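PDB 4MF5: glutathione S-transferase domain from Burkholderia graminis, which binds glutathione and probably acts as a glutathione transferase, joining glutathione to substrates that are not yet established. Local coordinates for residues F29-K34 and M85-N90; G156-F161 and K169-R174; R193-G198 and A238-R243; V225-Q228 and V233-A236. One frame throughout, in Å; residues are numbered along the deposited sequence.

Interaction 1. Residues F29-K34 and M85-N90; sequences FPITKK and MSLNPN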
loop_
_atom_site.group_PDB
_atom_site.type_symbol
_atom_site.label_atom_id
_atom_site.label_comp_id
_atom_site.label_asym_id
_atom_site.label_seq_id
_atom_site.Cartn_x
_atom_site.Cartn_y
_atom_site.Cartn_z
ATOM N N PHE A 29 -17.458 12.575 -16.209
ATOM C CA PHE A 29 -16.309 12.728 -15.335
ATOM C C PHE A 29 -15.717 14.122 -15.515
ATOM O O PHE A 29 -15.212 14.446 -16.576
ATOM C CB PHE A 29 -15.287 11.655 -15.662
ATOM C CG PHE A 29 -15.784 10.275 -15.368
ATOM C CD1 PHE A 29 -15.619 9.714 -14.118
ATOM C CD2 PHE A 29 -16.430 9.550 -16.342
ATOM C CE1 PHE A 29 -16.104 8.448 -13.841
ATOM C CE2 PHE A 29 -16.911 8.278 -16.078
ATOM C CZ PHE A 29 -16.762 7.743 -14.821
ATOM N N PRO A 30 -15.786 14.954 -14.473
ATOM C CA PRO A 30 -15.348 16.339 -14.645
ATOM C C PRO A 30 -13.887 16.499 -15.060
ATOM O O PRO A 30 -13.516 17.549 -15.601
ATOM C CB PRO A 30 -15.620 16.958 -13.268
ATOM C CG PRO A 30 -16.789 16.185 -12.742
ATOM C CD PRO A 30 -16.506 14.769 -13.200
ATOM N N ILE A 31 -13.046 15.505 -14.791
ATOM C CA ILE A 31 -11.653 15.610 -15.208
ATOM C C ILE A 31 -11.508 15.835 -16.714
ATOM O O ILE A 31 -10.557 16.455 -17.171
ATOM C CB ILE A 31 -10.831 14.401 -14.734
ATOM C CG1 ILE A 31 -9.335 14.672 -14.899
ATOM C CG2 ILE A 31 -11.211 13.121 -15.445
ATOM C CD1 ILE A 31 -8.447 13.672 -14.181
ATOM N N THR A 32 -12.471 15.339 -17.479
ATOM C CA THR A 32 -12.403 15.425 -18.937
ATOM C C THR A 32 -12.592 16.858 -19.442
ATOM O O THR A 32 -12.309 17.132 -20.598
ATOM C CB THR A 32 -13.420 14.483 -19.620
ATOM O OG1 THR A 32 -14.757 14.888 -19.296
ATOM C CG2 THR A 32 -13.158 13.022 -19.245
ATOM N N LYS A 33 -13.044 17.781 -18.575
ATOM C CA LYS A 33 -13.075 19.186 -18.961
ATOM C C LYS A 33 -11.656 19.717 -19.127
ATOM O O LYS A 33 -11.408 20.571 -19.978
ATOM C CB LYS A 33 -13.827 20.034 -17.924
ATOM C CG LYS A 33 -15.298 19.716 -17.841
ATOM C CD LYS A 33 -16.010 20.173 -19.114
ATOM C CE LYS A 33 -17.517 19.930 -19.073
ATOM N NZ LYS A 33 -17.934 18.798 -19.947
ATOM N N LYS A 34 -10.733 19.256 -18.291
ATOM C CA LYS A 34 -9.351 19.708 -18.333
ATOM C C LYS A 34 -8.489 18.902 -19.314
ATOM O O LYS A 34 -7.635 19.445 -20.001
ATOM C CB LYS A 34 -8.738 19.681 -16.934
ATOM C CG LYS A 34 -7.324 20.209 -16.884
ATOM C CD LYS A 34 -6.922 20.598 -15.470
ATOM C CE LYS A 34 -5.504 21.114 -15.361
ATOM N NZ LYS A 34 -5.388 22.431 -16.009
ATOM N N MET A 85 -8.932 16.613 -9.035
ATOM C CA MET A 85 -9.354 16.120 -7.743
ATOM C C MET A 85 -10.714 15.443 -7.777
ATOM O O MET A 85 -11.011 14.623 -6.907
ATOM C CB MET A 85 -9.260 17.214 -6.680
ATOM C CG MET A 85 -7.803 17.546 -6.379
ATOM S SD MET A 85 -7.533 18.778 -5.104
ATOM C CE MET A 85 -8.176 17.954 -3.663
ATOM N N SER A 86 -11.513 15.727 -8.806
ATOM C CA SER A 86 -12.793 15.035 -8.977
ATOM C C SER A 86 -12.593 13.555 -9.264
ATOM O O SER A 86 -13.479 12.741 -9.004
ATOM C CB SER A 86 -13.629 15.671 -10.086
ATOM O OG SER A 86 -13.124 15.412 -11.377
ATOM N N LEU A 87 -11.437 13.198 -9.812
ATOM C CA LEU A 87 -11.077 11.803 -10.047
ATOM C C LEU A 87 -10.251 11.247 -8.882
ATOM O O LEU A 87 -10.533 10.157 -8.378
ATOM C CB LEU A 87 -10.308 11.657 -11.357
ATOM C CG LEU A 87 -9.880 10.242 -11.721
ATOM C CD1 LEU A 87 -11.074 9.288 -11.775
ATOM C CD2 LEU A 87 -9.118 10.223 -13.024
ATOM N N ASN A 88 -9.225 11.981 -8.454
ATOM C CA ASN A 88 -8.433 11.568 -7.299
ATOM C C ASN A 88 -8.445 12.656 -6.241
ATOM O O ASN A 88 -7.705 13.638 -6.339
ATOM C CB ASN A 88 -6.981 11.231 -7.623
ATOM C CG ASN A 88 -6.276 10.721 -6.374
ATOM O OD1 ASN A 88 -6.906 10.625 -5.312
ATOM N ND2 ASN A 88 -5.016 10.383 -6.466
ATOM N N PRO A 89 -9.300 12.510 -5.221
ATOM C CA PRO A 89 -9.374 13.538 -4.175
ATOM C C PRO A 89 -8.091 13.666 -3.327
ATOM O O PRO A 89 -7.953 14.637 -2.600
ATOM C CB PRO A 89 -10.546 13.053 -3.321
ATOM C CG PRO A 89 -10.545 11.581 -3.496
ATOM C CD PRO A 89 -10.208 11.377 -4.946
ATOM N N ASN A 90 -7.170 12.711 -3.452
ATOM C CA ASN A 90 -5.856 12.801 -2.834
ATOM C C ASN A 90 -4.869 13.628 -3.661
ATOM O O ASN A 90 -3.736 13.814 -3.220
ATOM C CB ASN A 90 -5.309 11.403 -2.566
ATOM C CG ASN A 90 -4.067 11.394 -1.707
ATOM O OD1 ASN A 90 -3.991 12.101 -0.702
ATOM N ND2 ASN A 90 -3.114 10.540 -2.051
HETATM O O HOH W 1 -13.473 13.143 -12.934
#
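Pro30 meets Ser86 first: the proline CB lies 3.5 Å from the serine OG, and the CG and CD of the ring stay close to the same oxygen. Ile31 then faces the second segment with two parts. Its backbone N is 3.4 Å from Ser86 OG but at a poor angle; water 1 makes the link instead, accepting from Ile31 N at 3.0 Å and donating to Ser86 OG at 2.8 Å. Ser86 OG also hydrogen-bonds Glu83 O, three residues earlier. With CG1 anti to the backbone N (chi1 -167°), Ile31 extends CD1 to Leu87, 3.7 Å from CD2 and almost as close to CB, the two side chains crossing at a slant. This apolar end is buried while the proline-serine end is exposed. Next along, Thr32 takes the carbonyl of Phe29 with both backbone N and OG1, a double grip that holds the start of the short helical turn 31-34. The Ile31-Leu87 pair fills in against the N-terminal thioredoxin-like domain: both side chains lie on Tyr46 of strand 43-47 and Ile97 of strand 95-98, and Leu87 also reaches Pro108 of strand 107-110.

Interaction 2. Residues G156-F161 and K169-R174; sequences GFFHKF and KRPRDR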
loop_
_atom_site.group_PDB
_atom_site.type_symbol
_atom_site.label_atom_id
_atom_site.label_comp_id
_atom_site.label_asym_id
_atom_site.label_seq_id
_atom_site.Cartn_x
_atom_site.Cartn_y
_atom_site.Cartn_z
ATOM N N GLY A 156 14.655 10.634 -0.821
ATOM C CA GLY A 156 14.788 11.566 -1.904
ATOM C C GLY A 156 14.576 13.003 -1.460
ATOM O O GLY A 156 15.308 13.924 -1.867
ATOM N N PHE A 157 13.559 13.219 -0.638
ATOM C CA PHE A 157 13.328 14.561 -0.126
ATOM C C PHE A 157 14.538 15.058 0.670
ATOM O O PHE A 157 15.088 16.106 0.368
ATOM C CB PHE A 157 12.066 14.657 0.734
ATOM C CG PHE A 157 11.899 16.030 1.300
ATOM C CD1 PHE A 157 11.572 17.079 0.476
ATOM C CD2 PHE A 157 12.199 16.304 2.635
ATOM C CE1 PHE A 157 11.484 18.369 0.958
ATOM C CE2 PHE A 157 12.107 17.601 3.133
ATOM C CZ PHE A 157 11.755 18.626 2.289
ATOM N N PHE A 158 14.948 14.311 1.686
ATOM C CA PHE A 158 15.982 14.825 2.571
ATOM C C PHE A 158 17.349 14.891 1.918
ATOM O O PHE A 158 18.161 15.725 2.306
ATOM C CB PHE A 158 16.017 14.073 3.892
ATOM C CG PHE A 158 14.840 14.398 4.767
ATOM C CD1 PHE A 158 14.739 15.643 5.379
ATOM C CD2 PHE A 158 13.792 13.496 4.927
ATOM C CE1 PHE A 158 13.641 15.965 6.146
ATOM C CE2 PHE A 158 12.691 13.833 5.693
ATOM C CZ PHE A 158 12.613 15.057 6.312
ATOM N N HIS A 159 17.635 14.046 0.936
ATOM C CA HIS A 159 18.912 14.088 0.254
ATOM C C HIS A 159 18.939 15.118 -0.862
ATOM O O HIS A 159 19.867 15.930 -0.925
ATOM C CB HIS A 159 19.282 12.719 -0.294
ATOM C CG HIS A 159 20.580 12.698 -1.021
ATOM N ND1 HIS A 159 21.740 13.199 -0.478
ATOM C CD2 HIS A 159 20.898 12.236 -2.255
ATOM C CE1 HIS A 159 22.720 13.025 -1.342
ATOM N NE2 HIS A 159 22.237 12.439 -2.423
ATOM N N LYS A 160 17.964 15.072 -1.760
ATOM C CA LYS A 160 17.975 15.875 -2.967
ATOM C C LYS A 160 17.261 17.217 -2.853
ATOM O O LYS A 160 17.780 18.231 -3.314
ATOM C CB LYS A 160 17.339 15.098 -4.116
ATOM C CG LYS A 160 17.272 15.920 -5.391
ATOM C CD LYS A 160 17.555 15.103 -6.619
ATOM C CE LYS A 160 17.693 15.983 -7.869
ATOM N NZ LYS A 160 18.352 15.235 -8.988
ATOM N N PHE A 161 16.072 17.230 -2.271
ATOM C CA PHE A 161 15.207 18.414 -2.322
ATOM C C PHE A 161 15.296 19.341 -1.123
ATOM O O PHE A 161 15.141 20.552 -1.280
ATOM C CB PHE A 161 13.755 17.998 -2.537
ATOM C CG PHE A 161 13.498 17.414 -3.884
ATOM C CD1 PHE A 161 13.277 18.239 -4.983
ATOM C CD2 PHE A 161 13.512 16.043 -4.073
ATOM C CE1 PHE A 161 13.056 17.702 -6.234
ATOM C CE2 PHE A 161 13.288 15.498 -5.326
ATOM C CZ PHE A 161 13.060 16.330 -6.406
ATOM N N LYS A 169 21.192 16.567 9.344
ATOM C CA LYS A 169 21.103 15.383 8.441
ATOM C C LYS A 169 20.630 14.088 9.128
ATOM O O LYS A 169 20.600 13.004 8.538
ATOM C CB LYS A 169 22.418 15.115 7.735
ATOM C CG LYS A 169 22.908 16.304 6.905
ATOM C CD LYS A 169 21.828 16.907 6.000
ATOM C CE LYS A 169 22.348 18.138 5.263
ATOM N NZ LYS A 169 21.287 18.781 4.449
ATOM N N ARG A 170 20.156 14.219 10.345
ATOM C CA ARG A 170 19.557 13.082 11.026
ATOM C C ARG A 170 18.337 12.509 10.288
ATOM O O ARG A 170 18.238 11.298 10.142
ATOM C CB ARG A 170 19.228 13.427 12.465
ATOM C CG ARG A 170 20.469 13.648 13.303
ATOM C CD ARG A 170 20.072 14.095 14.695
ATOM N NE ARG A 170 21.227 14.301 15.535
ATOM C CZ ARG A 170 21.979 15.394 15.557
ATOM N NH1 ARG A 170 21.705 16.418 14.748
ATOM N NH2 ARG A 170 23.022 15.453 16.368
ATOM N N PRO A 171 17.427 13.350 9.772
ATOM C CA PRO A 171 16.329 12.760 9.000
ATOM C C PRO A 171 16.853 12.025 7.773
ATOM O O PRO A 171 16.440 10.885 7.507
ATOM C CB PRO A 171 15.441 13.950 8.641
ATOM C CG PRO A 171 15.741 14.946 9.705
ATOM C CD PRO A 171 17.200 14.778 10.006
ATOM N N ARG A 172 17.767 12.639 7.027
ATOM C CA ARG A 172 18.333 11.938 5.884
ATOM C C ARG A 172 18.873 10.569 6.299
ATOM O O ARG A 172 18.599 9.552 5.660
ATOM C CB ARG A 172 19.434 12.781 5.239
ATOM C CG ARG A 172 19.989 12.141 3.961
ATOM C CD ARG A 172 21.327 12.736 3.571
ATOM N NE ARG A 172 22.325 12.331 4.546
ATOM C CZ ARG A 172 23.533 12.858 4.656
ATOM N NH1 ARG A 172 23.914 13.825 3.840
ATOM N NH2 ARG A 172 24.355 12.413 5.594
ATOM N N ASP A 173 19.656 10.546 7.364
ATOM C CA ASP A 173 20.298 9.315 7.782
ATOM C C ASP A 173 19.308 8.231 8.215
ATOM O O ASP A 173 19.546 7.042 7.991
ATOM C CB ASP A 173 21.331 9.597 8.850
ATOM C CG ASP A 173 22.564 10.347 8.297
ATOM O OD1 ASP A 173 22.682 10.517 7.057
ATOM O OD2 ASP A 173 23.388 10.741 9.103
ATOM N N ARG A 174 18.213 8.647 8.837
ATOM C CA ARG A 174 17.130 7.731 9.178
ATOM C C ARG A 174 16.616 7.017 7.923
ATOM O O ARG A 174 16.412 5.793 7.912
ATOM C CB ARG A 174 16.022 8.535 9.871
ATOM C CG ARG A 174 14.679 7.845 9.971
ATOM C CD ARG A 174 13.696 8.727 10.730
ATOM N NE ARG A 174 12.324 8.239 10.723
ATOM C CZ ARG A 174 11.849 7.316 11.533
ATOM N NH1 ARG A 174 12.628 6.773 12.459
ATOM N NH2 ARG A 174 10.575 6.936 11.420
HETATM O O HOH W 2 20.864 16.612 2.516
HETATM O O HOH W 3 22.670 14.840 1.506
#
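The Phe158 ring is sandwiched. Over one face sits Pro171 CB, 3.6 Å from the ring centroid and only 9° off the normal, a CH-pi contact; over the opposite face lies CD2 of the preceding residue, Phe157, again above the centre. Phe158 CB continues the contact past the ring, 3.7 Å from Arg172 CA, so the two helices come together on backbone as well as side-chain atoms. The guanidinium of Arg172 has Lys169 CB over one face, while Asp173 OD1 and water 3 lie at its edge in the plane. NE and NH2 both grip that single oxygen side-on in a salt bridge, NH2 at 2.9 Å, and this fixes the group's rotation. Arg172 CG is anti to the backbone N and the chain runs on to CD, 4.1 Å from His159 ND1; the bend at chi3 (69°) then turns NE and the guanidinium toward Asp173. Water 3 completes the link, lying in the imidazole plane 2.7 Å from His159 ND1 and accepting from Arg172 NH1. Water 2 similarly joins Phe158 O to Lys169 NZ. Pro171 also packs on Pro171 of the second subunit, and Phe158 on Tyr175 of that subunit. Crossing at -126°, the end of helix 131-161 and the start of helix 170-190 form the helical hairpin of the all-helical C-terminal GST domain, here at the dimer interface.

Interaction 3. Residues R193-G198 and A238-R243; sequences REWILG and AAFVAR
A type I beta turn from Trp195 to Gly198 faces the last turn of helix 231-242, both within the all-helical C-terminal domain of the GST fold. The turn is closed from both ends, since Trp195 N bonds Gly198 O and Gly198 N bonds Trp195 O. At the C-terminal end of the facing helix the bonds from Ala242 N are weak, while Arg243 N keeps a sound bond to Phe240 O; Arg243 then stands at the N-cap position of helix 244-250. The backbones stay well apart, 9.4 Å between Trp195 CA and Phe240 CA, and the indole bridges the gap. Its CG lies anti to the carbonyl carbon (chi1 -66°), which sends the six-membered ring out to the helix. There the rim, not the face, does the touching: Phe240 N and CA lie at the indole edge, with Ala239 CB 4.0 Å from Trp195 CH2. The Phe240 side chain crosses the tryptophan at about a right angle, and its CB is equally near CZ3 and CH2. Tyr201 meets the indole edge-to-face and also makes a cation-pi contact with Arg243, whose NE forms a salt bridge to Glu62. Of the same guanidinium, NH1 lies 4.4 Å from Trp195 CZ2, a loose approach. Between these two segments the closest approach is Trp195 CH2 to Phe240 N, 3.8 Å.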
loop_
_atom_site.group_PDB
_atom_site.type_symbol
_atom_site.label_atom_id
_atom_site.label_comp_id
_atom_site.label_asym_id
_atom_site.label_seq_id
_atom_site.Cartn_x
_atom_site.Cartn_y
_atom_site.Cartn_z
ATOM N N ARG A 193 15.997 -16.171 -7.604
ATOM C CA ARG A 193 14.794 -15.859 -8.364
ATOM C C ARG A 193 15.119 -14.910 -9.496
ATOM O O ARG A 193 15.929 -13.992 -9.348
ATOM C CB ARG A 193 13.716 -15.214 -7.474
ATOM C CG ARG A 193 13.131 -16.139 -6.430
ATOM C CD ARG A 193 11.970 -15.507 -5.658
ATOM N NE ARG A 193 11.377 -16.483 -4.745
ATOM C CZ ARG A 193 11.824 -16.774 -3.522
ATOM N NH1 ARG A 193 12.851 -16.116 -2.981
ATOM N NH2 ARG A 193 11.222 -17.734 -2.810
ATOM N N GLU A 194 14.435 -15.080 -10.612
ATOM C CA GLU A 194 14.555 -14.150 -11.726
ATOM C C GLU A 194 13.947 -12.788 -11.352
ATOM O O GLU A 194 14.564 -11.736 -11.523
ATOM C CB GLU A 194 13.858 -14.719 -12.966
ATOM C CG GLU A 194 14.332 -14.122 -14.263
ATOM C CD GLU A 194 15.789 -14.435 -14.541
ATOM O OE1 GLU A 194 16.283 -15.487 -14.101
ATOM O OE2 GLU A 194 16.446 -13.621 -15.187
ATOM N N TRP A 195 12.713 -12.857 -10.862
ATOM C CA TRP A 195 11.873 -11.720 -10.546
ATOM C C TRP A 195 11.323 -11.928 -9.135
ATOM O O TRP A 195 11.543 -12.971 -8.502
ATOM C CB TRP A 195 10.746 -11.592 -11.591
ATOM C CG TRP A 195 11.229 -11.250 -12.943
ATOM C CD1 TRP A 195 11.263 -12.064 -14.030
ATOM C CD2 TRP A 195 11.772 -9.994 -13.369
ATOM N NE1 TRP A 195 11.787 -11.410 -15.107
ATOM C CE2 TRP A 195 12.090 -10.126 -14.734
ATOM C CE3 TRP A 195 12.020 -8.772 -12.727
ATOM C CZ2 TRP A 195 12.644 -9.077 -15.470
ATOM C CZ3 TRP A 195 12.555 -7.740 -13.460
ATOM C CH2 TRP A 195 12.867 -7.896 -14.810
ATOM N N ILE A 196 10.583 -10.945 -8.623
ATOM C CA ILE A 196 10.139 -11.013 -7.243
ATOM C C ILE A 196 9.315 -12.277 -6.948
ATOM O O ILE A 196 9.452 -12.877 -5.879
ATOM C CB ILE A 196 9.426 -9.714 -6.824
ATOM C CG1 ILE A 196 10.444 -8.581 -6.762
ATOM C CG2 ILE A 196 8.688 -9.878 -5.501
ATOM C CD1 ILE A 196 9.808 -7.204 -6.671
ATOM N N LEU A 197 8.454 -12.688 -7.888
ATOM C CA LEU A 197 7.625 -13.873 -7.693
ATOM C C LEU A 197 8.265 -15.138 -8.266
ATOM O O LEU A 197 7.618 -16.174 -8.289
ATOM C CB LEU A 197 6.233 -13.677 -8.284
ATOM C CG LEU A 197 5.486 -12.478 -7.695
ATOM C CD1 LEU A 197 4.099 -12.399 -8.306
ATOM C CD2 LEU A 197 5.388 -12.534 -6.185
ATOM N N GLY A 198 9.518 -15.094 -8.692
ATOM C CA GLY A 198 10.174 -16.279 -9.236
ATOM C C GLY A 198 10.425 -16.096 -10.711
ATOM O O GLY A 198 10.958 -15.075 -11.154
ATOM N N ALA A 238 18.728 -3.948 -13.866
ATOM C CA ALA A 238 19.277 -3.830 -15.212
ATOM C C ALA A 238 18.376 -4.537 -16.231
ATOM O O ALA A 238 18.153 -4.013 -17.322
ATOM C CB ALA A 238 20.702 -4.372 -15.271
ATOM N N ALA A 239 17.870 -5.720 -15.885
ATOM C CA ALA A 239 16.947 -6.424 -16.767
ATOM C C ALA A 239 15.681 -5.590 -16.967
ATOM O O ALA A 239 15.176 -5.446 -18.079
ATOM C CB ALA A 239 16.611 -7.792 -16.192
ATOM N N PHE A 240 15.149 -5.036 -15.883
ATOM C CA PHE A 240 13.905 -4.275 -15.922
ATOM C C PHE A 240 14.002 -3.090 -16.865
ATOM O O PHE A 240 13.145 -2.908 -17.740
ATOM C CB PHE A 240 13.565 -3.815 -14.503
ATOM C CG PHE A 240 12.248 -3.077 -14.405
ATOM C CD1 PHE A 240 11.063 -3.785 -14.295
ATOM C CD2 PHE A 240 12.196 -1.707 -14.379
ATOM C CE1 PHE A 240 9.852 -3.138 -14.172
ATOM C CE2 PHE A 240 10.981 -1.034 -14.259
ATOM C CZ PHE A 240 9.809 -1.760 -14.149
ATOM N N VAL A 241 15.041 -2.267 -16.686
ATOM C CA VAL A 241 15.104 -1.031 -17.441
ATOM C C VAL A 241 15.339 -1.254 -18.907
ATOM O O VAL A 241 15.009 -0.373 -19.708
ATOM C CB VAL A 241 16.117 -0.016 -16.856
ATOM C CG1 VAL A 241 15.738 0.372 -15.436
ATOM C CG2 VAL A 241 17.553 -0.522 -16.925
ATOM N N ALA A 242 15.868 -2.424 -19.277
ATOM C CA ALA A 242 16.115 -2.772 -20.673
ATOM C C ALA A 242 14.877 -3.283 -21.408
ATOM O O ALA A 242 14.909 -3.400 -22.638
ATOM C CB ALA A 242 17.219 -3.801 -20.767
ATOM N N ARG A 243 13.816 -3.649 -20.698
ATOM C CA ARG A 243 12.629 -4.151 -21.369
ATOM C C ARG A 243 12.038 -3.074 -22.267
ATOM O O ARG A 243 11.808 -1.953 -21.815
ATOM C CB ARG A 243 11.577 -4.597 -20.346
ATOM C CG ARG A 243 12.000 -5.797 -19.506
ATOM C CD ARG A 243 10.951 -6.197 -18.489
ATOM N NE ARG A 243 9.709 -6.656 -19.116
ATOM C CZ ARG A 243 9.450 -7.910 -19.428
ATOM N NH1 ARG A 243 10.343 -8.871 -19.213
ATOM N NH2 ARG A 243 8.281 -8.212 -19.952
#

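Interaction 4. Residues V225-Q228 and V233-A236; sequences VAIQ and VQRA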
loop_
_atom_site.group_PDB
_atom_site.type_symbol
_atom_site.label_atom_id
_atom_site.label_comp_id
_atom_site.label_asym_id
_atom_site.label_seq_id
_atom_site.Cartn_x
_atom_site.Cartn_y
_atom_site.Cartn_z
ATOM N N VAL A 225 23.120 4.641 -0.252
ATOM C CA VAL A 225 22.636 3.287 0.041
ATOM C C VAL A 225 23.617 2.212 -0.385
ATOM O O VAL A 225 23.399 1.066 -0.047
ATOM C CB VAL A 225 21.231 3.021 -0.552
ATOM C CG1 VAL A 225 20.215 4.013 -0.045
ATOM C CG2 VAL A 225 21.257 2.982 -2.086
ATOM N N ALA A 226 24.658 2.583 -1.141
ATOM C CA ALA A 226 25.665 1.658 -1.680
ATOM C C ALA A 226 24.997 0.514 -2.464
ATOM O O ALA A 226 25.041 -0.656 -2.080
ATOM C CB ALA A 226 26.592 1.125 -0.589
ATOM N N ILE A 227 24.392 0.874 -3.590
ATOM C CA ILE A 227 23.590 -0.035 -4.388
ATOM C C ILE A 227 24.360 -1.309 -4.779
ATOM O O ILE A 227 23.769 -2.373 -4.912
ATOM C CB ILE A 227 22.985 0.688 -5.615
ATOM C CG1 ILE A 227 21.957 -0.178 -6.343
ATOM C CG2 ILE A 227 24.049 1.217 -6.569
ATOM C CD1 ILE A 227 20.729 -0.542 -5.526
ATOM N N GLN A 228 25.671 -1.187 -4.947
ATOM C CA GLN A 228 26.542 -2.301 -5.305
ATOM C C GLN A 228 26.524 -3.419 -4.251
ATOM O O GLN A 228 26.954 -4.536 -4.542
ATOM C CB GLN A 228 27.979 -1.828 -5.554
ATOM C CG GLN A 228 28.629 -1.137 -4.365
ATOM C CD GLN A 228 28.427 0.358 -4.284
ATOM O OE1 GLN A 228 29.185 1.043 -3.531
ATOM N NE2 GLN A 228 27.491 0.897 -4.981
ATOM N N VAL A 233 19.517 -7.283 -6.729
ATOM C CA VAL A 233 18.739 -6.098 -7.081
ATOM C C VAL A 233 19.337 -5.459 -8.335
ATOM O O VAL A 233 18.605 -5.064 -9.241
ATOM C CB VAL A 233 18.679 -5.086 -5.923
ATOM C CG1 VAL A 233 18.038 -3.779 -6.373
ATOM C CG2 VAL A 233 17.927 -5.656 -4.739
ATOM N N GLN A 234 20.664 -5.349 -8.401
ATOM C CA GLN A 234 21.275 -4.743 -9.576
ATOM C C GLN A 234 21.007 -5.538 -10.850
ATOM O O GLN A 234 20.790 -4.948 -11.903
ATOM C CB GLN A 234 22.795 -4.599 -9.379
ATOM C CG GLN A 234 23.133 -3.621 -8.247
ATOM C CD GLN A 234 24.540 -3.112 -8.347
ATOM O OE1 GLN A 234 25.542 -3.918 -8.397
ATOM N NE2 GLN A 234 24.681 -1.844 -8.413
ATOM N N ARG A 235 21.041 -6.858 -10.754
ATOM C CA ARG A 235 20.708 -7.725 -11.869
ATOM C C ARG A 235 19.294 -7.497 -12.367
ATOM O O ARG A 235 19.059 -7.321 -13.573
ATOM C CB ARG A 235 20.853 -9.186 -11.410
ATOM C CG ARG A 235 20.302 -10.245 -12.330
ATOM C CD ARG A 235 20.491 -11.673 -11.831
ATOM N NE ARG A 235 19.940 -11.965 -10.504
ATOM C CZ ARG A 235 18.657 -12.132 -10.205
ATOM N NH1 ARG A 235 17.725 -11.972 -11.153
ATOM N NH2 ARG A 235 18.319 -12.483 -8.966
ATOM N N ALA A 236 18.347 -7.536 -11.447
ATOM C CA ALA A 236 16.946 -7.418 -11.825
ATOM C C ALA A 236 16.632 -6.008 -12.306
ATOM O O ALA A 236 15.847 -5.853 -13.246
ATOM C CB ALA A 236 16.063 -7.836 -10.661
#
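Gln234 reaches back from the first turns of helix 231-242 to lie over the backbone of Ile227 and Gln228. Its CB points to the earlier segment, and CG, set anti to the carbonyl carbon (chi1 -65°), comes 3.6 Å from Ile227 O while also nearing Ile227 CG1. From there the chain is extended. CD lies as close to Ile227 O as CG does and is 3.7 Å from Gln228 CA. At the tip, OE1 and NE2 both lie against Gln228 CA, at 3.6 and 3.7 Å; NE2 also meets the isoleucine branch, 3.6 Å from Ile227 CG2 and slightly farther from its CG1. These are van der Waals contacts; between the two segments the amide makes no hydrogen bond. The two side chains meet at an angle, the glutamine amide lying against the branched part of the isoleucine. Ile227 sends CG1 anti to its own backbone N (chi1 -171°), and CD1 at the end of that branch comes 4.3 Å from Val233 CG1, a looser apolar contact. Behind this pair is helix 203-216, with Ile227 on Ile216 and Val233 on Val212; Val233 also meets Leu186 of helix 170-190. On the earlier side, helix 222-225 ends in a Schellman motif, with Ala226 (phi 54°) as its C-prime residue, Ile227 N bonding Gly222 O and Ala226 N bonding Glu223 O, and a short 3-10 segment leads on into helix 231-242 of the GST C-terminal domain.

How the interactions relate
From the N terminus, interaction 1 comes first and closes a long loop that takes in strands 43-47 and 67-71 with helix 51-63, setting the leading residues against the thioredoxin-like domain. Interaction 2 follows in series, closing the short connection between helices 131-161 and 170-190; like interaction 1, it touches the second subunit. Interaction 3 then spans residues 193 to 243, and interaction 4 lies wholly within that span, closing the tight corner before helix 231-242. These last two share that helix and touch directly: Arg235 NH2 is 2.9 Å from Arg193 O, a probable hydrogen bond. Interactions 2, 3 and 4 all belong to the helical domain.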